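Local atomic coordinates of acetyl-CoA acetyltransferase (Elizabethkingia anophelis NUHP1, PDB entry 6BN2), a protein that probably catalyses the transfer of an acetyl group between two acetyl-CoA molecules to form acetoacetyl-CoA, as a thiolase-family enzyme. Residues A[102-107]-A[391-396]. Sequence-based numbering, arbitrary orientation.
Sequences AVMMAA and GASAIV
Ser393 OG, gripped by hydrogen bonds to Asp288 OD1 on the neighbouring strand and to Lys94 NZ, lies 4.1 Å from Met104 SD. A small hydroxyl suits this buried place, since it can bond to Asp288 and Lys94 at once while Ser393 CB gives the sulfur an apolar surface 3.9 Å from Met104 SD. Met104 reaches out with CG anti to the carbonyl carbon (chi1 -65°); the bend at chi3 (53°) turns CE aside and leaves SD to meet Ser393. The axes of segments 102-107 and 391-396 approach to 9.8 Å, a gap this long thioether can bridge. Helix 98-111 belongs to the buried helical layer between the two sheets of the five-layered alpha-beta-alpha-beta-alpha thiolase fold, and here lies against strand 391-399. Two residues along, Ile395, whose beta branch a strand readily accommodates, also faces the helix. With CG1 anti to the backbone N (chi1 -173°), Ile395 extends CD1 to 4.0 Å from CG1 of the shorter Val103, a purely apolar meeting at about a right angle. Ala394, between Ser393 and Ile395, points its methyl the other way, onto Ala303, its small size letting helix 300-311 lie close.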
loop_
_atom_site.group_PDB
_atom_site.type_symbol
_atom_site.label_atom_id
_atom_site.label_comp_id
_atom_site.label_asym_id
_atom_site.label_seq_id
_atom_site.Cartn_x
_atom_site.Cartn_y
_atom_site.Cartn_z
ATOM N N ALA A 102 -8.056 -2.692 -1.914
ATOM C CA ALA A 102 -7.682 -2.296 -3.275
ATOM C C ALA A 102 -8.918 -2.069 -4.140
ATOM O O ALA A 102 -9.004 -1.077 -4.874
ATOM C CB ALA A 102 -6.785 -3.367 -3.911
ATOM N N VAL A 103 -9.876 -2.999 -4.088
ATOM C CA VAL A 103 -11.105 -2.854 -4.871
ATOM C C VAL A 103 -11.897 -1.629 -4.425
ATOM O O VAL A 103 -12.420 -0.878 -5.257
ATOM C CB VAL A 103 -11.952 -4.134 -4.765
ATOM C CG1 VAL A 103 -13.353 -3.896 -5.368
ATOM C CG2 VAL A 103 -11.234 -5.301 -5.463
ATOM N N MET A 104 -11.999 -1.406 -3.107
ATOM C CA MET A 104 -12.732 -0.249 -2.596
ATOM C C MET A 104 -12.086 1.063 -3.035
ATOM O O MET A 104 -12.775 1.994 -3.470
ATOM C CB MET A 104 -12.811 -0.336 -1.065
ATOM C CG MET A 104 -13.629 -1.536 -0.603
ATOM S SD MET A 104 -13.345 -1.923 1.158
ATOM C CE MET A 104 -13.671 -0.347 1.936
ATOM N N MET A 105 -10.760 1.166 -2.898
ATOM C CA MET A 105 -10.045 2.368 -3.324
ATOM C C MET A 105 -10.210 2.603 -4.818
ATOM O O MET A 105 -10.323 3.738 -5.270
ATOM C CB MET A 105 -8.558 2.241 -2.976
ATOM C CG MET A 105 -8.284 2.264 -1.482
ATOM S SD MET A 105 -6.597 1.769 -1.090
ATOM C CE MET A 105 -6.052 3.196 -0.109
ATOM N N ALA A 106 -10.201 1.524 -5.596
ATOM C CA ALA A 106 -10.399 1.666 -7.031
ATOM C C ALA A 106 -11.806 2.166 -7.340
ATOM O O ALA A 106 -11.996 3.011 -8.226
ATOM C CB ALA A 106 -10.124 0.329 -7.725
ATOM N N ALA A 107 -12.807 1.653 -6.614
ATOM C CA ALA A 107 -14.166 2.146 -6.796
ATOM C C ALA A 107 -14.251 3.632 -6.457
ATOM O O ALA A 107 -14.940 4.403 -7.145
ATOM C CB ALA A 107 -15.137 1.314 -5.946
ATOM N N GLY A 391 -8.949 -4.646 12.289
ATOM C CA GLY A 391 -9.823 -4.124 11.262
ATOM C C GLY A 391 -10.633 -5.184 10.540
ATOM O O GLY A 391 -10.464 -6.388 10.716
ATOM N N ALA A 392 -11.567 -4.696 9.725
ATOM C CA ALA A 392 -12.202 -5.510 8.706
ATOM C C ALA A 392 -12.698 -4.590 7.607
ATOM O O ALA A 392 -12.893 -3.390 7.813
ATOM C CB ALA A 392 -13.376 -6.349 9.263
ATOM N N SER A 393 -12.892 -5.168 6.429
ATOM C CA SER A 393 -13.508 -4.472 5.312
ATOM C C SER A 393 -14.716 -5.280 4.867
ATOM O O SER A 393 -14.769 -6.488 5.088
ATOM C CB SER A 393 -12.500 -4.316 4.148
ATOM O OG SER A 393 -11.433 -3.434 4.517
ATOM N N ALA A 394 -15.689 -4.605 4.254
ATOM C CA ALA A 394 -16.885 -5.281 3.757
ATOM C C ALA A 394 -17.351 -4.609 2.476
ATOM O O ALA A 394 -17.196 -3.396 2.302
ATOM C CB ALA A 394 -18.027 -5.250 4.789
ATOM N N ILE A 395 -17.956 -5.394 1.584
ATOM C CA ILE A 395 -18.441 -4.857 0.323
ATOM C C ILE A 395 -19.750 -5.556 -0.033
ATOM O O ILE A 395 -19.923 -6.752 0.233
ATOM C CB ILE A 395 -17.371 -5.005 -0.785
ATOM C CG1 ILE A 395 -17.802 -4.297 -2.072
ATOM C CG2 ILE A 395 -17.022 -6.506 -1.037
ATOM C CD1 ILE A 395 -16.652 -4.210 -3.096
ATOM N N VAL A 396 -20.691 -4.787 -0.581
ATOM C CA VAL A 396 -21.988 -5.292 -1.034
ATOM C C VAL A 396 -22.023 -5.168 -2.548
ATOM O O VAL A 396 -21.714 -4.098 -3.090
ATOM C CB VAL A 396 -23.141 -4.500 -0.382
ATOM C CG1 VAL A 396 -24.497 -4.985 -0.916
ATOM C CG2 VAL A 396 -23.071 -4.630 1.141
#